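Acyl-CoA dehydrogenase (Mycobacterium thermoresistibile, PDB 3PFD) catalyses the flavin-dependent alpha,beta-dehydrogenation of saturated acyl-CoA thioesters to 2,3-dehydroacyl-CoA, passing the electrons to an acceptor. Local coordinates at residues E28-L33 with S62-I67; L33-I38 with A91-S96; A82-I87 with R256-A261; L106-L111 with Q122-V127; V208-R213 with E224-N229. All blocks are in the same frame, centred on the assembly; numbering follows the deposited sequence.

Overall arrangement
Contacts 1 and 2 share helix 24-47 and Leu33 and meet where Arg31 lies close to Arg92; contact 1 is apolar and near the surface, while contact 2, partly buried, adds a salt bridge and a water bridge. Contact 3 is the most central, its centre about 8 Å from the centre of the chain, a buried helix pair tying the N-terminal to the C-terminal helices. Contact 4, also buried and apolar, packs helix 95-114, which contact 2 enters at its start, against helix 117-129. Contact 5 stands apart in the middle domain: a surface hairpin whose strand 206-211 is outermost in the sheet of this chain, where backbone bonding and charged groups replace helix packing.

Contact 1. Residues E28-L33 with S62-I67; sequences EAIRAL and SGFSAI
Phe64 is the main residue of this contact, its ring set against Ala29, Ile30 and Leu33 on one side of helix 24-47. The methyl CD1 of Ile30 sits over one face of the ring, 4.2 Å from the centroid of the Phe64 ring and 19° off its normal, a CH-pi contact displaced toward the rim where Ile30 CD1 comes 4.0 Å from Phe64 CG. In Ile30, CG1 stands anti to the backbone N (chi1 -174°), and a chi2 of 60° turns CD1 onto the ring. Ala29 reaches the far end of the aromatic obliquely, its CB 4.2 Å from Phe64 CZ. Leu33, one turn beyond Ala29, also approaches obliquely, with CD1 4.4 Å from Phe64 CD2; the same methyl packs against CB of Ser62, 3.5 Å from Leu33 CD1. The hydroxyl of Ser62 is hydrogen-bonded to the carbonyl of Ala58, one turn back. Helix 53-61 closes in a Schellman motif with Gly63 at positive phi, and the turn delivers Phe64 to helix 24-47. Val86 of helix 80-91 and Leu59 also touch the phenyl group, placing it at a junction of three helices of the N-terminal domain. With no hydrogen bond or charge pair between them, the two segments are held mainly by hydrocarbon and ring contacts, probably through dispersion and exclusion of water.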
# COMPACT_ATOMS: atom_id res chain seq x y z
N GLU C 28 14.04 -27.66 -13.73
CA GLU C 28 14.98 -28.43 -12.91
C GLU C 28 16.42 -28.31 -13.44
O GLU C 28 17.37 -28.12 -12.67
CB GLU C 28 14.51 -29.91 -12.78
CG GLU C 28 13.15 -30.07 -12.04
CD GLU C 28 12.63 -31.52 -11.90
OE1 GLU C 28 12.23 -31.88 -10.77
OE2 GLU C 28 12.59 -32.28 -12.90
N ALA C 29 16.56 -28.40 -14.77
CA ALA C 29 17.86 -28.27 -15.43
C ALA C 29 18.48 -26.88 -15.30
O ALA C 29 19.66 -26.76 -14.98
CB ALA C 29 17.75 -28.66 -16.90
N ILE C 30 17.70 -25.82 -15.55
CA ILE C 30 18.24 -24.46 -15.41
C ILE C 30 18.53 -24.09 -13.97
O ILE C 30 19.53 -23.45 -13.71
CB ILE C 30 17.43 -23.34 -16.13
CG1 ILE C 30 18.17 -22.01 -16.03
CG2 ILE C 30 16.03 -23.22 -15.58
CD1 ILE C 30 19.57 -22.02 -16.67
N ARG C 31 17.67 -24.50 -13.03
CA ARG C 31 17.95 -24.28 -11.61
C ARG C 31 19.25 -24.94 -11.16
O ARG C 31 19.99 -24.36 -10.37
CB ARG C 31 16.82 -24.79 -10.70
CG ARG C 31 17.09 -24.47 -9.21
CD ARG C 31 15.90 -24.68 -8.33
NE ARG C 31 15.00 -23.53 -8.44
CZ ARG C 31 13.99 -23.26 -7.60
NH1 ARG C 31 13.73 -24.07 -6.57
NH2 ARG C 31 13.25 -22.19 -7.80
N ALA C 32 19.50 -26.16 -11.62
CA ALA C 32 20.72 -26.89 -11.21
C ALA C 32 21.96 -26.16 -11.73
O ALA C 32 22.90 -25.93 -10.99
CB ALA C 32 20.69 -28.34 -11.69
N LEU C 33 21.92 -25.76 -13.00
CA LEU C 33 23.02 -24.98 -13.56
C LEU C 33 23.20 -23.65 -12.83
O LEU C 33 24.32 -23.28 -12.49
CB LEU C 33 22.78 -24.74 -15.05
CG LEU C 33 23.99 -24.13 -15.75
CD1 LEU C 33 24.10 -24.76 -17.10
CD2 LEU C 33 23.92 -22.61 -15.86
N SER C 62 26.02 -25.10 -22.05
CA SER C 62 24.85 -25.95 -21.87
C SER C 62 23.69 -25.52 -22.79
O SER C 62 22.60 -26.08 -22.71
CB SER C 62 24.41 -25.94 -20.41
OG SER C 62 23.83 -24.68 -20.10
N GLY C 63 23.93 -24.54 -23.66
CA GLY C 63 22.94 -24.07 -24.62
C GLY C 63 21.74 -23.34 -24.02
O GLY C 63 20.66 -23.40 -24.57
N PHE C 64 21.95 -22.66 -22.90
CA PHE C 64 20.88 -21.90 -22.23
C PHE C 64 20.90 -20.39 -22.47
O PHE C 64 20.08 -19.67 -21.91
CB PHE C 64 20.86 -22.19 -20.72
CG PHE C 64 20.08 -23.41 -20.36
CD1 PHE C 64 18.69 -23.45 -20.53
CD2 PHE C 64 20.71 -24.54 -19.84
CE1 PHE C 64 17.96 -24.58 -20.21
CE2 PHE C 64 19.98 -25.67 -19.51
CZ PHE C 64 18.60 -25.69 -19.69
N SER C 65 21.78 -19.92 -23.35
CA SER C 65 22.03 -18.49 -23.44
C SER C 65 21.09 -17.71 -24.36
O SER C 65 20.97 -16.49 -24.23
CB SER C 65 23.48 -18.22 -23.83
OG SER C 65 23.66 -18.50 -25.19
N ALA C 66 20.44 -18.40 -25.30
CA ALA C 66 19.53 -17.73 -26.23
C ALA C 66 18.54 -18.72 -26.83
O ALA C 66 18.48 -18.88 -28.07
CB ALA C 66 20.34 -17.00 -27.34
N ILE C 67 17.76 -19.38 -25.97
CA ILE C 67 16.94 -20.52 -26.40
C ILE C 67 15.77 -20.14 -27.32
O ILE C 67 15.17 -21.02 -27.92
CB ILE C 67 16.44 -21.39 -25.23
CG1 ILE C 67 15.37 -20.65 -24.41
CG2 ILE C 67 17.63 -21.86 -24.37
CD1 ILE C 67 14.90 -21.42 -23.19

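Contact 2. Residues L33-I38 with A91-S96; sequences LAEKEI and ARVDCS
Val93 lays its CG2 methyl against Ala34 and Ile38, two residues one turn apart on helix 24-47. The methyl is 3.7 Å from Ala34 CB, and the same Val93 CG2 lies 3.8 Å from Ile38 CG2, the two side chains crossing at about a right angle. Ile38 CG2, anti to the backbone N, also touches CB of Asp94 at 3.8 Å. Beside this apolar patch runs a salt bridge: NH1 of Arg92 donates to Glu35 OE2 over 2.9 Å, nearly straight at 165°. OE2 lies close to the guanidinium plane, while NH1 reaches it from the anti side of the carboxylate, 32° out of the carboxylate plane; the two planes are turned 48° apart. Arg92 NH2 forms a second salt bridge to Asp272 of helix 256-280, which helps to fix the group. Beyond Ile38, a water donates to both Ile38 O and Asp94 OD2, the latter at 2.6 Å. Asp94 OD1 accepts from the backbone N of Ala97, making Asp94 the N-cap of helix 95-114. The arrangement is helix 24-47 packed on the short connection between helices 80-91 and 95-114, in the all-alpha N-terminal domain of the acyl-CoA dehydrogenase fold.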
# COMPACT_ATOMS: atom_id res chain seq x y z
N LEU C 33 21.92 -25.76 -13.00
CA LEU C 33 23.02 -24.98 -13.56
C LEU C 33 23.20 -23.65 -12.83
O LEU C 33 24.32 -23.28 -12.49
CB LEU C 33 22.78 -24.74 -15.05
CG LEU C 33 23.99 -24.13 -15.75
CD1 LEU C 33 24.10 -24.76 -17.10
CD2 LEU C 33 23.92 -22.61 -15.86
N ALA C 34 22.10 -22.93 -12.59
CA ALA C 34 22.21 -21.67 -11.89
C ALA C 34 22.79 -21.85 -10.49
O ALA C 34 23.72 -21.13 -10.11
CB ALA C 34 20.89 -20.94 -11.85
N GLU C 35 22.30 -22.82 -9.73
CA GLU C 35 22.75 -23.00 -8.35
C GLU C 35 24.20 -23.50 -8.27
O GLU C 35 24.96 -23.10 -7.38
CB GLU C 35 21.79 -23.89 -7.55
CG GLU C 35 20.60 -23.09 -6.97
CD GLU C 35 19.56 -23.94 -6.27
OE1 GLU C 35 19.71 -25.18 -6.26
OE2 GLU C 35 18.58 -23.37 -5.73
N LYS C 36 24.59 -24.35 -9.21
CA LYS C 36 25.92 -24.94 -9.22
C LYS C 36 26.96 -24.02 -9.86
O LYS C 36 28.03 -23.82 -9.30
CB LYS C 36 25.91 -26.31 -9.93
CG LYS C 36 25.13 -27.42 -9.21
CD LYS C 36 25.00 -28.67 -10.12
CE LYS C 36 24.32 -29.86 -9.42
NZ LYS C 36 23.94 -30.93 -10.38
N GLU C 37 26.63 -23.47 -11.03
CA GLU C 37 27.61 -22.78 -11.88
C GLU C 37 27.55 -21.25 -11.85
O GLU C 37 28.51 -20.58 -12.26
CB GLU C 37 27.49 -23.24 -13.34
CG GLU C 37 27.59 -24.76 -13.56
CD GLU C 37 28.99 -25.34 -13.30
OE1 GLU C 37 29.99 -24.58 -13.25
OE2 GLU C 37 29.07 -26.58 -13.15
N ILE C 38 26.44 -20.68 -11.38
CA ILE C 38 26.27 -19.23 -11.42
C ILE C 38 26.26 -18.59 -10.01
O ILE C 38 26.95 -17.59 -9.78
CB ILE C 38 24.96 -18.85 -12.19
CG1 ILE C 38 25.02 -19.36 -13.64
CG2 ILE C 38 24.71 -17.32 -12.15
CD1 ILE C 38 23.69 -19.14 -14.40
N ALA C 91 17.87 -15.28 -12.74
CA ALA C 91 17.75 -14.04 -11.94
C ALA C 91 17.60 -14.30 -10.44
O ALA C 91 18.00 -13.46 -9.59
CB ALA C 91 16.57 -13.21 -12.44
N ARG C 92 17.01 -15.45 -10.13
CA ARG C 92 16.89 -15.97 -8.77
C ARG C 92 18.24 -16.01 -8.06
O ARG C 92 18.27 -15.89 -6.82
CB ARG C 92 16.28 -17.38 -8.81
CG ARG C 92 15.84 -17.97 -7.47
CD ARG C 92 15.02 -19.25 -7.67
NE ARG C 92 14.97 -19.99 -6.41
CZ ARG C 92 15.90 -20.86 -6.00
NH1 ARG C 92 16.95 -21.17 -6.77
NH2 ARG C 92 15.77 -21.44 -4.80
N VAL C 93 19.33 -16.24 -8.80
CA VAL C 93 20.66 -16.29 -8.15
C VAL C 93 21.60 -15.15 -8.55
O VAL C 93 22.52 -14.79 -7.79
CB VAL C 93 21.37 -17.68 -8.31
CG1 VAL C 93 20.51 -18.84 -7.71
CG2 VAL C 93 21.76 -17.96 -9.77
N ASP C 94 21.36 -14.56 -9.73
CA ASP C 94 22.23 -13.48 -10.18
C ASP C 94 21.59 -12.70 -11.30
O ASP C 94 21.47 -13.19 -12.43
CB ASP C 94 23.57 -14.07 -10.63
CG ASP C 94 24.53 -13.04 -11.12
OD1 ASP C 94 24.10 -11.98 -11.65
OD2 ASP C 94 25.74 -13.31 -11.02
N CYS C 95 21.16 -11.49 -10.98
CA CYS C 95 20.38 -10.71 -11.94
C CYS C 95 21.27 -10.23 -13.08
O CYS C 95 20.84 -10.28 -14.24
CB CYS C 95 19.67 -9.56 -11.24
SG CYS C 95 18.46 -8.65 -12.24
N SER C 96 22.51 -9.84 -12.79
CA SER C 96 23.40 -9.47 -13.92
C SER C 96 23.53 -10.60 -14.94
O SER C 96 23.48 -10.37 -16.14
CB SER C 96 24.78 -9.00 -13.45
OG SER C 96 24.67 -7.87 -12.60
O HOH W 1 27.49 -15.20 -11.45

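Contact 3. Residues A82-I87 with R256-A261; sequences ATCIVI and RPTIGA
Ile87 and Thr258 cross obliquely between helices 80-91 and 256-280, and Cys84 and Ala261 meet directly beside them. The delta methyl of Ile87 lies against the threonine stem, with CD1 3.7 Å from Thr258 CB. The other branch, CG2, stands anti to the backbone N and rests on the main chain, 3.6 Å from Thr258 O, so the forked isoleucine touches side chain and backbone of one residue. Thr258 OG1 instead bonds back to the carbonyl of Thr255, leaving CB and CG2 as the hydrocarbon surface offered to Ile87. Cys84, a turn before Ile87, bears on Ala261, a turn after Thr258, with Cys84 CB 3.7 Å from Ala261 CB, while the alanine methyl also sits 3.5 Å from Cys84 O. The sulfur, anti to the carbonyl carbon (chi1 -72°), leads on toward Pro257, with SG 4.4 Å from Pro257 CB. The small side chains of Cys84 and Ala261 are consistent with the close approach of the axes, 8.5 Å, whose directions run broadly together at a crossing angle of -38°. Val312 of helix 292-321 touches both Cys84 and Ala261, burying this side of the interface, and Pro257 packs on Ser330 and Ser333 of helix 326-352. The contact thus joins the N-terminal helices to the C-terminal helical bundle of the acyl-CoA dehydrogenase fold, whose two helical domains pack together with a beta domain between them in sequence.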
# COMPACT_ATOMS: atom_id res chain seq x y z
N ALA C 82 9.12 -20.98 -21.87
CA ALA C 82 10.40 -21.64 -21.56
C ALA C 82 11.52 -20.58 -21.41
O ALA C 82 12.28 -20.58 -20.44
CB ALA C 82 10.75 -22.69 -22.62
N THR C 83 11.58 -19.66 -22.37
CA THR C 83 12.51 -18.55 -22.31
C THR C 83 12.35 -17.74 -21.01
O THR C 83 13.36 -17.45 -20.38
CB THR C 83 12.41 -17.68 -23.54
OG1 THR C 83 12.78 -18.46 -24.69
CG2 THR C 83 13.34 -16.49 -23.44
N CYS C 84 11.10 -17.43 -20.60
CA CYS C 84 10.87 -16.75 -19.31
C CYS C 84 11.40 -17.56 -18.12
O CYS C 84 11.99 -17.00 -17.18
CB CYS C 84 9.38 -16.40 -19.07
SG CYS C 84 8.71 -15.06 -20.05
N ILE C 85 11.15 -18.86 -18.11
CA ILE C 85 11.59 -19.70 -16.98
C ILE C 85 13.12 -19.68 -16.83
O ILE C 85 13.66 -19.64 -15.73
CB ILE C 85 10.97 -21.14 -17.06
CG1 ILE C 85 9.46 -21.06 -16.75
CG2 ILE C 85 11.71 -22.11 -16.11
CD1 ILE C 85 8.59 -22.28 -17.19
N VAL C 86 13.83 -19.69 -17.97
CA VAL C 86 15.30 -19.63 -17.98
C VAL C 86 15.75 -18.32 -17.33
O VAL C 86 16.50 -18.31 -16.33
CB VAL C 86 15.89 -19.86 -19.43
CG1 VAL C 86 17.42 -19.53 -19.54
CG2 VAL C 86 15.64 -21.28 -19.86
N ILE C 87 15.21 -17.21 -17.83
CA ILE C 87 15.58 -15.89 -17.32
C ILE C 87 15.29 -15.75 -15.82
O ILE C 87 16.14 -15.27 -15.07
CB ILE C 87 14.92 -14.79 -18.15
CG1 ILE C 87 15.58 -14.76 -19.53
CG2 ILE C 87 14.98 -13.41 -17.45
CD1 ILE C 87 14.69 -14.23 -20.61
N ARG C 256 8.95 -7.42 -22.81
CA ARG C 256 8.52 -6.94 -21.49
C ARG C 256 8.25 -8.06 -20.47
O ARG C 256 8.66 -7.93 -19.32
CB ARG C 256 7.33 -6.00 -21.60
CG ARG C 256 7.78 -4.57 -21.72
CD ARG C 256 6.69 -3.63 -22.19
NE ARG C 256 7.24 -2.28 -22.31
CZ ARG C 256 6.79 -1.35 -23.16
NH1 ARG C 256 5.77 -1.64 -23.98
NH2 ARG C 256 7.38 -0.15 -23.18
N PRO C 257 7.59 -9.16 -20.89
CA PRO C 257 7.35 -10.24 -19.92
C PRO C 257 8.62 -10.87 -19.38
O PRO C 257 8.61 -11.40 -18.26
CB PRO C 257 6.51 -11.27 -20.72
CG PRO C 257 5.87 -10.46 -21.85
CD PRO C 257 6.93 -9.41 -22.20
N THR C 258 9.72 -10.84 -20.16
CA THR C 258 10.99 -11.44 -19.73
C THR C 258 11.61 -10.63 -18.58
O THR C 258 12.21 -11.19 -17.68
CB THR C 258 12.00 -11.65 -20.89
OG1 THR C 258 12.51 -10.39 -21.33
CG2 THR C 258 11.34 -12.39 -22.07
N ILE C 259 11.40 -9.32 -18.58
CA ILE C 259 11.80 -8.51 -17.44
C ILE C 259 10.85 -8.75 -16.25
O ILE C 259 11.27 -8.77 -15.11
CB ILE C 259 11.92 -7.01 -17.79
CG1 ILE C 259 13.02 -6.81 -18.86
CG2 ILE C 259 12.20 -6.17 -16.54
CD1 ILE C 259 14.39 -7.42 -18.52
N GLY C 260 9.58 -8.99 -16.53
CA GLY C 260 8.69 -9.52 -15.49
C GLY C 260 9.25 -10.80 -14.90
O GLY C 260 9.31 -10.97 -13.65
N ALA C 261 9.67 -11.72 -15.77
CA ALA C 261 10.20 -13.02 -15.33
C ALA C 261 11.46 -12.86 -14.49
O ALA C 261 11.69 -13.57 -13.51
CB ALA C 261 10.48 -13.94 -16.55

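Contact 4. Residues L106-L111 with Q122-V127; sequences LGTMGL and QVLPAV
The segments of helices 95-114 and 117-129 run roughly antiparallel, 145° between their directions and 10.9 Å apart at closest approach, so side chains from both must bridge the gap. Leu111 does so with CD2, which meets Val123 at 3.6 Å from its CB and also touches both valine methyls; a chi1 of 175° sets CG of Leu111 anti to the backbone N, and CD2 branches from there to the valine. That same methyl is 4.0 Å from Leu124 CD2, fitting between two consecutive residues of the facing helix. Leu124 CD2 in turn reaches Thr108, 3.9 Å from Thr108 CB, the two side chains crossing at a slant. Farther along, the threonine and Val127 meet tip to tip, with Thr108 CG2 4.1 Å from Val127 CG2. Thr108 OG1 is occupied by Asn104 O and His68 NE2, which hold the hydroxyl while the methyl serves the apolar interface. Both helices are kinked here, helix 117-129 at Pro125 and Ala126, the proline having no N-H to give. Tyr73 packs on Leu124 from a loop, Leu119 and Lys120 touch Leu111 from the start of helix 117-129, and Ala134 of strand 134-137 meets Thr108, placing the helix pair against the beginning of the middle-domain sheet.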
# COMPACT_ATOMS: atom_id res chain seq x y z
N LEU C 106 16.32 -9.37 -26.22
CA LEU C 106 16.13 -7.95 -26.55
C LEU C 106 16.87 -7.52 -27.84
O LEU C 106 16.27 -6.87 -28.70
CB LEU C 106 16.56 -7.04 -25.38
CG LEU C 106 16.13 -5.56 -25.43
CD1 LEU C 106 14.60 -5.43 -25.49
CD2 LEU C 106 16.69 -4.75 -24.25
N GLY C 107 18.15 -7.90 -27.97
CA GLY C 107 19.00 -7.49 -29.12
C GLY C 107 18.78 -8.26 -30.42
O GLY C 107 19.44 -7.98 -31.44
N THR C 108 17.86 -9.23 -30.39
CA THR C 108 17.59 -10.02 -31.61
C THR C 108 16.13 -10.04 -32.04
O THR C 108 15.84 -10.45 -33.16
CB THR C 108 18.11 -11.48 -31.56
OG1 THR C 108 17.60 -12.16 -30.40
CG2 THR C 108 19.61 -11.50 -31.59
N MET C 109 15.23 -9.60 -31.17
CA MET C 109 13.80 -9.78 -31.39
C MET C 109 13.26 -8.97 -32.59
O MET C 109 12.48 -9.49 -33.37
CB MET C 109 13.01 -9.49 -30.12
CG MET C 109 11.69 -10.26 -30.01
SD MET C 109 11.88 -12.03 -30.37
CE MET C 109 10.17 -12.35 -30.84
N GLY C 110 13.68 -7.71 -32.70
CA GLY C 110 13.38 -6.87 -33.87
C GLY C 110 13.77 -7.55 -35.17
O GLY C 110 13.00 -7.59 -36.14
N LEU C 111 14.96 -8.14 -35.16
CA LEU C 111 15.51 -8.82 -36.32
C LEU C 111 14.70 -10.05 -36.66
O LEU C 111 14.38 -10.28 -37.83
CB LEU C 111 16.99 -9.19 -36.10
CG LEU C 111 17.69 -10.03 -37.18
CD1 LEU C 111 17.79 -9.29 -38.52
CD2 LEU C 111 19.06 -10.45 -36.71
N GLN C 122 22.98 -14.18 -41.21
CA GLN C 122 24.25 -13.59 -40.79
C GLN C 122 24.42 -13.51 -39.27
O GLN C 122 25.52 -13.71 -38.75
CB GLN C 122 24.38 -12.18 -41.35
CG GLN C 122 25.34 -12.04 -42.50
CD GLN C 122 25.09 -10.78 -43.29
OE1 GLN C 122 25.86 -9.83 -43.20
NE2 GLN C 122 24.00 -10.76 -44.05
N VAL C 123 23.32 -13.19 -38.58
CA VAL C 123 23.36 -12.80 -37.16
C VAL C 123 22.97 -13.92 -36.21
O VAL C 123 23.72 -14.23 -35.31
CB VAL C 123 22.44 -11.57 -36.88
CG1 VAL C 123 22.35 -11.30 -35.37
CG2 VAL C 123 22.92 -10.36 -37.62
N LEU C 124 21.82 -14.53 -36.42
CA LEU C 124 21.23 -15.47 -35.47
C LEU C 124 21.99 -16.76 -35.16
O LEU C 124 21.94 -17.22 -34.02
CB LEU C 124 19.77 -15.78 -35.83
CG LEU C 124 18.87 -14.54 -35.98
CD1 LEU C 124 17.57 -14.92 -36.63
CD2 LEU C 124 18.65 -13.86 -34.63
N PRO C 125 22.68 -17.36 -36.15
CA PRO C 125 23.42 -18.60 -35.85
C PRO C 125 24.50 -18.44 -34.77
O PRO C 125 24.64 -19.30 -33.91
CB PRO C 125 24.03 -18.98 -37.21
CG PRO C 125 23.08 -18.42 -38.20
CD PRO C 125 22.62 -17.11 -37.61
N ALA C 126 25.25 -17.34 -34.81
CA ALA C 126 26.25 -17.07 -33.79
C ALA C 126 25.61 -16.82 -32.41
O ALA C 126 26.15 -17.24 -31.39
CB ALA C 126 27.14 -15.89 -34.21
N VAL C 127 24.46 -16.14 -32.39
CA VAL C 127 23.72 -15.95 -31.13
C VAL C 127 23.15 -17.29 -30.66
O VAL C 127 23.21 -17.61 -29.49
CB VAL C 127 22.59 -14.89 -31.25
CG1 VAL C 127 21.97 -14.59 -29.88
CG2 VAL C 127 23.13 -13.61 -31.86

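Contact 5. Residues V208-R213 with E224-N229; sequences VGPKER and ELYFEN
Tyr226 lays its ring by Gly209, where the two strands pack most closely: CE2 of the tyrosine is 3.4 Å from Gly209 CA, and the approach is oblique to the ring. Gly209, without a side chain, leaves room for the tyrosine ring and hydroxyl at this point. Pro210 follows at the ring edge, near its plane, with CD 3.3 Å from Tyr226 OH and the two side chains crossing at about a right angle. The hydroxyl donates to Glu224 OE1 over 2.6 Å, meeting that oxygen nearly along its C-O bond; this ties together two residues on the same side of their strand and helps to hold the end of the tyrosine beside Gly209 and Pro210. Between the backbones, Gly209 N bonds to Glu224 O at 2.8 Å, the donor N lying 54° out of the carbonyl plane. Strands 206-211 and 222-233 form a beta hairpin at the edge of the antiparallel sheet of the middle domain, with Val208 and Leu225 as a non-hydrogen-bonded pair. On the face bearing that pair the packing is looser: the two side chains lie side by side, Val208 CG2 4.0 Å from Leu225 CD2. Both touch Tyr179, but Leu225 is buried, also against Ile170, its side chain about 8 Å from the bound dihydroflavine-adenine dinucleotide, while Val208 is exposed. Just past the end of strand 206-211, Glu212 OE2 comes 5.1 Å from Glu224 OE2 of the facing strand; both pair with Arg141, whose charge probably eases their repulsion, and Thr358 of a second subunit packs on Glu212.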
# COMPACT_ATOMS: atom_id res chain seq x y z
N VAL C 208 32.92 1.62 -28.12
CA VAL C 208 32.24 1.45 -26.84
C VAL C 208 32.81 2.47 -25.84
O VAL C 208 34.02 2.58 -25.69
CB VAL C 208 32.41 -0.01 -26.31
CG1 VAL C 208 31.83 -0.17 -24.90
CG2 VAL C 208 31.78 -1.02 -27.28
N GLY C 209 31.93 3.21 -25.17
CA GLY C 209 32.34 4.16 -24.13
C GLY C 209 32.38 3.53 -22.75
O GLY C 209 32.20 2.32 -22.62
N PRO C 210 32.61 4.36 -21.70
CA PRO C 210 32.70 3.96 -20.29
C PRO C 210 31.39 3.37 -19.72
O PRO C 210 30.30 3.65 -20.21
CB PRO C 210 33.05 5.26 -19.55
CG PRO C 210 33.05 6.35 -20.57
CD PRO C 210 32.61 5.82 -21.88
N LYS C 211 31.55 2.57 -18.68
CA LYS C 211 30.45 1.88 -18.02
C LYS C 211 29.85 2.75 -16.92
O LYS C 211 30.58 3.49 -16.27
CB LYS C 211 30.98 0.60 -17.40
CG LYS C 211 31.38 -0.49 -18.40
CD LYS C 211 32.07 -1.67 -17.70
CE LYS C 211 33.49 -1.34 -17.29
NZ LYS C 211 34.13 -2.46 -16.53
N GLU C 212 28.54 2.66 -16.68
CA GLU C 212 27.90 3.42 -15.60
C GLU C 212 28.23 2.80 -14.24
O GLU C 212 28.38 1.58 -14.14
CB GLU C 212 26.36 3.45 -15.77
CG GLU C 212 25.84 4.01 -17.10
CD GLU C 212 25.82 5.53 -17.16
OE1 GLU C 212 26.19 6.18 -16.17
OE2 GLU C 212 25.41 6.08 -18.20
N ARG C 213 28.37 3.66 -13.22
CA ARG C 213 28.45 3.25 -11.79
C ARG C 213 27.01 3.15 -11.26
O ARG C 213 26.29 4.14 -11.27
CB ARG C 213 29.21 4.28 -10.97
CG ARG C 213 30.72 4.33 -11.21
CD ARG C 213 31.40 5.47 -10.44
NE ARG C 213 30.73 6.75 -10.71
CZ ARG C 213 30.30 7.62 -9.78
NH1 ARG C 213 30.48 7.39 -8.47
NH2 ARG C 213 29.70 8.75 -10.16
N GLU C 224 27.99 3.72 -22.87
CA GLU C 224 27.76 4.55 -24.03
C GLU C 224 28.30 3.85 -25.29
O GLU C 224 29.12 2.94 -25.20
CB GLU C 224 28.40 5.93 -23.84
CG GLU C 224 27.77 6.81 -22.75
CD GLU C 224 28.59 8.08 -22.42
OE1 GLU C 224 29.63 8.36 -23.07
OE2 GLU C 224 28.17 8.81 -21.51
N LEU C 225 27.80 4.25 -26.46
CA LEU C 225 28.30 3.74 -27.74
C LEU C 225 28.50 4.90 -28.68
O LEU C 225 27.68 5.80 -28.70
CB LEU C 225 27.30 2.77 -28.38
CG LEU C 225 26.89 1.47 -27.68
CD1 LEU C 225 25.86 0.78 -28.57
CD2 LEU C 225 28.08 0.55 -27.34
N TYR C 226 29.58 4.89 -29.46
CA TYR C 226 29.82 5.98 -30.41
C TYR C 226 29.85 5.49 -31.86
O TYR C 226 30.43 4.46 -32.16
CB TYR C 226 31.08 6.81 -30.07
CG TYR C 226 31.24 7.07 -28.58
CD1 TYR C 226 30.37 7.92 -27.88
CD2 TYR C 226 32.26 6.45 -27.86
CE1 TYR C 226 30.51 8.13 -26.51
CE2 TYR C 226 32.42 6.66 -26.49
CZ TYR C 226 31.54 7.50 -25.83
OH TYR C 226 31.71 7.68 -24.47
N PHE C 227 29.19 6.24 -32.73
CA PHE C 227 29.22 5.99 -34.16
C PHE C 227 29.83 7.23 -34.84
O PHE C 227 29.29 8.34 -34.76
CB PHE C 227 27.80 5.65 -34.68
CG PHE C 227 27.12 4.52 -33.92
CD1 PHE C 227 27.16 3.21 -34.38
CD2 PHE C 227 26.45 4.77 -32.72
CE1 PHE C 227 26.54 2.17 -33.67
CE2 PHE C 227 25.83 3.73 -32.00
CZ PHE C 227 25.88 2.44 -32.47
N GLU C 228 31.00 7.03 -35.44
CA GLU C 228 31.74 8.11 -36.10
C GLU C 228 32.02 7.70 -37.54
O GLU C 228 32.86 6.84 -37.81
CB GLU C 228 33.03 8.41 -35.32
CG GLU C 228 34.02 9.34 -36.03
CD GLU C 228 33.54 10.78 -36.13
OE1 GLU C 228 33.02 11.30 -35.11
OE2 GLU C 228 33.68 11.39 -37.22
N ASN C 229 31.28 8.30 -38.47
CA ASN C 229 31.23 7.84 -39.85
C ASN C 229 31.28 6.32 -39.88
O ASN C 229 32.21 5.73 -40.44
CB ASN C 229 32.37 8.45 -40.68
CG ASN C 229 32.14 9.93 -40.96
OD1 ASN C 229 31.01 10.38 -41.12
ND2 ASN C 229 33.23 10.69 -41.03